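Local coordinates for transcription activator HlyU (Vibrio vulnificus, PDB 3JTH), which probably binds promoter DNA as a dimer through an ArsR-type helix-turn-helix fold and activates transcription, with the toxin gene rtxA as a likely target, at residues L16-M20 against E83-I88; L29-H33 against I88-H92. Residues are numbered along the deposited sequence.

Both contacts are made by helix 82-94, which meets helix 2-20 in contact 1 and the end of helix 23-31 and the turn that follows it in contact 2. Their centres lie 9 Å apart, and Ile88 belongs to both. Met20 of contact 1 also packs on contact 2, with its CE 3.9 Å from Leu91 CD2 and its CG 4.0 Å from Leu29 CD1, so the apolar layer is continuous. Contact 1 is the buried one, made by aliphatic and methionine atoms, without a hydrogen bond across it. Contact 2 is partly buried: apolar around Ile88, it turns polar toward His33 and His92, which add a ring stack and a hydrogen bond. Both touch the second subunit.

Contact 1. Residues L16-M20 against E83-I88; sequences LLKAM and EVKAMI
Two helical segments cross here with their N-to-C directions 65° apart (signed crossing angle -65°) and their axes 11.1 Å apart at closest approach. Residues 16-20 form the last turn of helix 2-20, and residues 83-88 lie near the start of helix 82-94. Backbone angles are helical throughout, and the nearest CA atoms, those of Leu16 and Val84, are 7.2 Å apart. That spacing is bridged by two side chains one turn apart, Leu16 and Met20, both with CA-to-CB directed at the other helix. Leu16 (chi1 t, chi2 p) pushes its forked end among Glu83, Val84 and Met87: CD2 lies 3.6 Å from Glu83 CB and 3.9 Å from Met87 CG, while CD1 rests 4.0 Å from Val84 CB. Met20, like Met87 a selenomethionine, has rotamers m, t and p and reaches further along helix 82-94. Its SE sits 4.1 Å from Val84 CG2, and its CE enters the hollow framed by Val84, Met87, Ile88 and Leu91, 3.8 Å from Met87 CB and 3.6 Å from Ile88 CD1. Ile88 starts sideways, and its m, m rotamer brings CD1 to that methyl. Glu83 contributes its CB, its carboxylate leading away. Leu65 touches Leu16 and Val84, and across the dimer Met87 packs on Met87 of the second subunit and Leu16 on Tyr95 of that subunit. Pairing of the first and last helices beside the subunit interface is characteristic of ArsR-family dimers. With 273 Å² buried and no hydrogen bond across the segments, the association rests on non-directional apolar packing, so its hold comes from burying these side chains.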
ATOM      1  N   LEU A  16      -5.434  -2.600   4.824  1.00 31.95           N
ATOM      2  CA  LEU A  16      -5.736  -2.198   3.455  1.00 30.45           C
ATOM      3  C   LEU A  16      -4.551  -2.540   2.547  1.00 30.01           C
ATOM      4  O   LEU A  16      -4.726  -3.089   1.458  1.00 30.08           O
ATOM      5  CB  LEU A  16      -6.002  -0.688   3.402  1.00 34.98           C
ATOM      6  CG  LEU A  16      -6.237  -0.040   2.035  1.00 36.05           C
ATOM      7  CD1 LEU A  16      -7.523  -0.574   1.415  1.00 35.76           C
ATOM      8  CD2 LEU A  16      -6.319   1.462   2.204  1.00 37.69           C
ATOM      9  N   LEU A  17      -3.348  -2.211   3.002  1.00 27.40           N
ATOM     10  CA  LEU A  17      -2.130  -2.456   2.225  1.00 29.58           C
ATOM     11  C   LEU A  17      -1.965  -3.897   1.756  1.00 29.06           C
ATOM     12  O   LEU A  17      -1.669  -4.148   0.591  1.00 24.74           O
ATOM     13  CB  LEU A  17      -0.910  -2.025   3.038  1.00 42.45           C
ATOM     14  CG  LEU A  17      -0.252  -0.678   2.724  1.00 44.73           C
ATOM     15  CD1 LEU A  17      -1.254   0.311   2.163  1.00 44.27           C
ATOM     16  CD2 LEU A  17       0.393  -0.151   3.996  1.00 44.00           C
ATOM     17  N   LYS A  18      -2.156  -4.840   2.672  1.00 32.53           N
ATOM     18  CA  LYS A  18      -2.046  -6.256   2.354  1.00 32.37           C
ATOM     19  C   LYS A  18      -3.115  -6.676   1.364  1.00 31.37           C
ATOM     20  O   LYS A  18      -2.869  -7.495   0.482  1.00 31.53           O
ATOM     21  CB  LYS A  18      -2.180  -7.102   3.624  1.00 41.91           C
ATOM     22  CG  LYS A  18      -0.950  -7.100   4.515  1.00 44.23           C
ATOM     23  CD  LYS A  18      -1.171  -7.939   5.769  1.00 45.71           C
ATOM     24  CE  LYS A  18       0.079  -7.965   6.642  1.00 46.36           C
ATOM     25  NZ  LYS A  18      -0.110  -8.782   7.871  1.00 48.99           N
ATOM     26  N   ALA A  19      -4.310  -6.126   1.516  1.00 36.09           N
ATOM     27  CA  ALA A  19      -5.402  -6.470   0.615  1.00 36.84           C
ATOM     28  C   ALA A  19      -5.088  -6.019  -0.803  1.00 37.69           C
ATOM     29  O   ALA A  19      -5.474  -6.676  -1.766  1.00 40.70           O
ATOM     30  CB  ALA A  19      -6.693  -5.827   1.080  1.00 30.72           C
HETATM   31  N   MSE A  20      -4.369  -4.905  -0.928  1.00 33.01           N
HETATM   32  CA  MSE A  20      -4.028  -4.351  -2.234  1.00 32.05           C
HETATM   33  C   MSE A  20      -2.742  -4.884  -2.859  1.00 31.19           C
HETATM   34  O   MSE A  20      -2.597  -4.891  -4.083  1.00 32.42           O
HETATM   35  CB  MSE A  20      -3.924  -2.828  -2.132  1.00 34.41           C
HETATM   36  CG  MSE A  20      -5.227  -2.119  -1.802  1.00 38.78           C
HETATM   37 SE   MSE A  20      -4.940  -0.217  -1.513  1.00 48.47          SE
HETATM   38  CE  MSE A  20      -4.658   0.290  -3.371  1.00 44.45           C
ATOM     39  N   GLU A  83     -11.363   4.041   1.608  1.00 32.83           N
ATOM     40  CA  GLU A  83      -9.913   3.999   1.718  1.00 32.88           C
ATOM     41  C   GLU A  83      -9.274   3.500   0.410  1.00 31.13           C
ATOM     42  O   GLU A  83      -8.359   4.126  -0.121  1.00 29.44           O
ATOM     43  CB  GLU A  83      -9.490   3.091   2.877  1.00 41.33           C
ATOM     44  CG  GLU A  83      -9.807   3.623   4.278  1.00 44.98           C
ATOM     45  CD  GLU A  83     -11.275   3.489   4.645  1.00 46.36           C
ATOM     46  OE1 GLU A  83     -11.878   2.458   4.275  1.00 47.92           O
ATOM     47  OE2 GLU A  83     -11.818   4.403   5.309  1.00 46.99           O
ATOM     48  N   VAL A  84      -9.756   2.381  -0.118  1.00 29.37           N
ATOM     49  CA  VAL A  84      -9.176   1.872  -1.352  1.00 30.19           C
ATOM     50  C   VAL A  84      -9.412   2.860  -2.498  1.00 28.79           C
ATOM     51  O   VAL A  84      -8.525   3.069  -3.328  1.00 29.26           O
ATOM     52  CB  VAL A  84      -9.744   0.492  -1.722  1.00 33.97           C
ATOM     53  CG1 VAL A  84     -11.157   0.617  -2.288  1.00 37.65           C
ATOM     54  CG2 VAL A  84      -8.810  -0.191  -2.708  1.00 36.39           C
ATOM     55  N   LYS A  85     -10.595   3.472  -2.533  1.00 27.75           N
ATOM     56  CA  LYS A  85     -10.910   4.446  -3.572  1.00 29.60           C
ATOM     57  C   LYS A  85      -9.865   5.559  -3.603  1.00 29.88           C
ATOM     58  O   LYS A  85      -9.397   5.944  -4.674  1.00 30.03           O
ATOM     59  CB  LYS A  85     -12.302   5.060  -3.358  1.00 34.20           C
ATOM     60  CG  LYS A  85     -13.478   4.162  -3.748  1.00 36.52           C
ATOM     61  CD  LYS A  85     -14.820   4.834  -3.430  1.00 40.03           C
ATOM     62  CE  LYS A  85     -16.003   3.955  -3.833  1.00 42.75           C
ATOM     63  NZ  LYS A  85     -17.303   4.548  -3.402  1.00 45.35           N
ATOM     64  N   ALA A  86      -9.505   6.073  -2.429  1.00 31.75           N
ATOM     65  CA  ALA A  86      -8.515   7.141  -2.322  1.00 31.35           C
ATOM     66  C   ALA A  86      -7.104   6.675  -2.707  1.00 30.72           C
ATOM     67  O   ALA A  86      -6.402   7.350  -3.463  1.00 29.57           O
ATOM     68  CB  ALA A  86      -8.518   7.698  -0.903  1.00 43.13           C
HETATM   69  N   MSE A  87      -6.682   5.528  -2.186  1.00 27.84           N
HETATM   70  CA  MSE A  87      -5.363   4.993  -2.517  1.00 29.45           C
HETATM   71  C   MSE A  87      -5.304   4.707  -4.013  1.00 28.46           C
HETATM   72  O   MSE A  87      -4.290   4.960  -4.662  1.00 25.60           O
HETATM   73  CB  MSE A  87      -5.085   3.702  -1.739  1.00 41.01           C
HETATM   74  CG  MSE A  87      -4.564   3.913  -0.321  1.00 49.96           C
HETATM   75 SE   MSE A  87      -2.814   4.772  -0.235  1.00 69.25          SE
HETATM   76  CE  MSE A  87      -2.077   4.173  -1.920  1.00 52.14           C
ATOM     77  N   ILE A  88      -6.399   4.188  -4.559  1.00 34.56           N
ATOM     78  CA  ILE A  88      -6.439   3.896  -5.982  1.00 32.76           C
ATOM     79  C   ILE A  88      -6.362   5.198  -6.769  1.00 33.85           C
ATOM     80  O   ILE A  88      -5.632   5.285  -7.752  1.00 32.92           O
ATOM     81  CB  ILE A  88      -7.717   3.096  -6.365  1.00 25.70           C
ATOM     82  CG1 ILE A  88      -7.568   1.639  -5.902  1.00 25.15           C
ATOM     83  CG2 ILE A  88      -7.937   3.110  -7.870  1.00 25.44           C
ATOM     84  CD1 ILE A  88      -6.347   0.902  -6.501  1.00 24.24           C
TER

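Contact 2. Residues L29-H33 against I88-H92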
ATOM      1  N   LEU A  29      -8.586  -3.461  -9.116  1.00 23.43           N
ATOM      2  CA  LEU A  29      -8.985  -2.290  -8.350  1.00 23.80           C
ATOM      3  C   LEU A  29      -8.785  -1.012  -9.168  1.00 24.81           C
ATOM      4  O   LEU A  29      -9.638  -0.123  -9.161  1.00 26.34           O
ATOM      5  CB  LEU A  29      -8.172  -2.225  -7.063  1.00 23.13           C
ATOM      6  CG  LEU A  29      -8.528  -3.311  -6.037  1.00 24.36           C
ATOM      7  CD1 LEU A  29      -7.485  -3.333  -4.931  1.00 22.23           C
ATOM      8  CD2 LEU A  29      -9.922  -3.048  -5.488  1.00 23.87           C
ATOM      9  N   CYS A  30      -7.659  -0.929  -9.873  1.00 23.03           N
ATOM     10  CA  CYS A  30      -7.352   0.241 -10.684  1.00 24.13           C
ATOM     11  C   CYS A  30      -8.393   0.417 -11.789  1.00 28.33           C
ATOM     12  O   CYS A  30      -8.820   1.538 -12.071  1.00 29.79           O
ATOM     13  CB  CYS A  30      -5.950   0.098 -11.288  1.00 29.61           C
ATOM     14  SG  CYS A  30      -4.636  -0.145 -10.054  1.00 38.64           S
HETATM   15  N   MSE A  31      -8.803  -0.695 -12.400  1.00 27.79           N
HETATM   16  CA  MSE A  31      -9.791  -0.679 -13.470  1.00 30.77           C
HETATM   17  C   MSE A  31     -11.154  -0.217 -12.997  1.00 30.37           C
HETATM   18  O   MSE A  31     -11.945   0.314 -13.787  1.00 30.50           O
HETATM   19  CB  MSE A  31      -9.935  -2.075 -14.085  1.00 49.21           C
HETATM   20  CG  MSE A  31      -8.807  -2.469 -15.014  1.00 59.23           C
HETATM   21 SE   MSE A  31      -8.604  -1.199 -16.462  1.00 78.27          SE
HETATM   22  CE  MSE A  31     -10.293  -1.511 -17.353  1.00 68.54           C
ATOM     23  N   LEU A  32     -11.436  -0.432 -11.714  1.00 30.84           N
ATOM     24  CA  LEU A  32     -12.724  -0.044 -11.148  1.00 30.99           C
ATOM     25  C   LEU A  32     -12.707   1.376 -10.629  1.00 31.23           C
ATOM     26  O   LEU A  32     -13.664   1.819 -10.004  1.00 32.00           O
ATOM     27  CB  LEU A  32     -13.143  -1.005 -10.017  1.00 22.57           C
ATOM     28  CG  LEU A  32     -13.273  -2.456 -10.495  1.00 24.73           C
ATOM     29  CD1 LEU A  32     -13.712  -3.383  -9.370  1.00 23.51           C
ATOM     30  CD2 LEU A  32     -14.273  -2.489 -11.636  1.00 26.29           C
ATOM     31  N   HIS A  33     -11.609   2.079 -10.887  1.00 34.30           N
ATOM     32  CA  HIS A  33     -11.475   3.464 -10.460  1.00 34.50           C
ATOM     33  C   HIS A  33     -12.562   4.316 -11.115  1.00 33.21           C
ATOM     34  O   HIS A  33     -12.574   4.504 -12.334  1.00 34.11           O
ATOM     35  CB  HIS A  33     -10.094   4.008 -10.832  1.00 38.16           C
ATOM     36  CG  HIS A  33      -9.950   5.482 -10.613  1.00 41.81           C
ATOM     37  ND1 HIS A  33     -10.185   6.079  -9.390  1.00 42.94           N
ATOM     38  CD2 HIS A  33      -9.621   6.485 -11.462  1.00 43.10           C
ATOM     39  CE1 HIS A  33     -10.009   7.381  -9.499  1.00 45.44           C
ATOM     40  NE2 HIS A  33      -9.666   7.656 -10.747  1.00 44.46           N
ATOM     41  N   ILE A  88      -6.399   4.188  -4.559  1.00 34.56           N
ATOM     42  CA  ILE A  88      -6.439   3.896  -5.982  1.00 32.76           C
ATOM     43  C   ILE A  88      -6.362   5.198  -6.769  1.00 33.85           C
ATOM     44  O   ILE A  88      -5.632   5.285  -7.752  1.00 32.92           O
ATOM     45  CB  ILE A  88      -7.717   3.096  -6.365  1.00 25.70           C
ATOM     46  CG1 ILE A  88      -7.568   1.639  -5.902  1.00 25.15           C
ATOM     47  CG2 ILE A  88      -7.937   3.110  -7.870  1.00 25.44           C
ATOM     48  CD1 ILE A  88      -6.347   0.902  -6.501  1.00 24.24           C
ATOM     49  N   LYS A  89      -7.104   6.211  -6.331  1.00 30.54           N
ATOM     50  CA  LYS A  89      -7.080   7.501  -7.012  1.00 34.08           C
ATOM     51  C   LYS A  89      -5.647   8.044  -7.033  1.00 32.21           C
ATOM     52  O   LYS A  89      -5.197   8.577  -8.040  1.00 33.29           O
ATOM     53  CB  LYS A  89      -8.024   8.488  -6.301  1.00 42.21           C
ATOM     54  CG  LYS A  89      -8.239   9.823  -7.007  1.00 45.70           C
ATOM     55  CD  LYS A  89      -9.448  10.564  -6.420  1.00 48.91           C
ATOM     56  CE  LYS A  89      -9.757  11.876  -7.151  1.00 51.19           C
ATOM     57  NZ  LYS A  89      -8.975  13.049  -6.655  1.00 53.97           N
ATOM     58  N   LEU A  90      -4.934   7.907  -5.918  1.00 29.16           N
ATOM     59  CA  LEU A  90      -3.563   8.393  -5.834  1.00 27.64           C
ATOM     60  C   LEU A  90      -2.616   7.566  -6.702  1.00 28.14           C
ATOM     61  O   LEU A  90      -1.729   8.109  -7.366  1.00 26.32           O
ATOM     62  CB  LEU A  90      -3.074   8.364  -4.386  1.00 27.54           C
ATOM     63  CG  LEU A  90      -1.583   8.658  -4.199  1.00 26.84           C
ATOM     64  CD1 LEU A  90      -1.315  10.109  -4.555  1.00 26.64           C
ATOM     65  CD2 LEU A  90      -1.163   8.370  -2.758  1.00 23.92           C
ATOM     66  N   LEU A  91      -2.787   6.249  -6.684  1.00 27.15           N
ATOM     67  CA  LEU A  91      -1.945   5.380  -7.500  1.00 32.20           C
ATOM     68  C   LEU A  91      -2.132   5.767  -8.978  1.00 32.31           C
ATOM     69  O   LEU A  91      -1.187   5.737  -9.767  1.00 32.76           O
ATOM     70  CB  LEU A  91      -2.329   3.916  -7.269  1.00 33.14           C
ATOM     71  CG  LEU A  91      -1.332   2.971  -6.572  1.00 37.77           C
ATOM     72  CD1 LEU A  91      -0.409   3.719  -5.614  1.00 36.70           C
ATOM     73  CD2 LEU A  91      -2.117   1.891  -5.831  1.00 33.53           C
ATOM     74  N   HIS A  92      -3.352   6.144  -9.340  1.00 37.24           N
ATOM     75  CA  HIS A  92      -3.645   6.555 -10.708  1.00 40.31           C
ATOM     76  C   HIS A  92      -2.898   7.834 -11.076  1.00 41.15           C
ATOM     77  O   HIS A  92      -2.399   7.959 -12.193  1.00 41.51           O
ATOM     78  CB  HIS A  92      -5.153   6.761 -10.894  1.00 45.73           C
ATOM     79  CG  HIS A  92      -5.833   5.626 -11.590  1.00 47.83           C
ATOM     80  ND1 HIS A  92      -5.951   5.559 -12.963  1.00 48.20           N
ATOM     81  CD2 HIS A  92      -6.390   4.487 -11.111  1.00 48.18           C
ATOM     82  CE1 HIS A  92      -6.546   4.431 -13.296  1.00 47.18           C
ATOM     83  NE2 HIS A  92      -6.823   3.759 -12.191  1.00 46.33           N
TER
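His33 lays its imidazole against that of His92 in an offset stack, the centroids 4.5 Å apart and the planes inclined by 26°. His33 CG lies over one face of the His92 ring, and His33 CB is 3.6 Å from His92 NE2. That same NE2 donates a hydrogen bond to Cys30 O (3.0 Å, N-H...O angle 157°), with the oxygen near the plane of the ring at its edge. Cys30 O also accepts the backbone NH of His33 at 3.1 Å from His33 N, so one carbonyl at the helix end ties both histidines. Leu32 is the first residue to leave helical angles, and the chain then turns so the CA-to-CB bond of His33 points toward helix 82-94; chi1 t brings its ring to His92 and Lys89. Its CE1 reaches Lys89 CA at 3.8 Å, and its CB meets Ile88 CG2 at 3.8 Å. On the inner side Ile88 CD1 packs 3.7 Å from Leu29 CB and 4.1 Å from Cys30 SG; the nearest CA atoms, of Cys30 and Ile88, are 6.0 Å apart, and 332 Å² is buried. This contact joins the C-terminal helix to the end of helix 23-31 and the turn that follows it within the winged helix-turn-helix fold: Leu29 extends the apolar layer to Met20 of helix 2-20 and Leu79 of strand 76-79, Met31 packs on helix 39-46, and Cys30 touches Met6 of the second subunit.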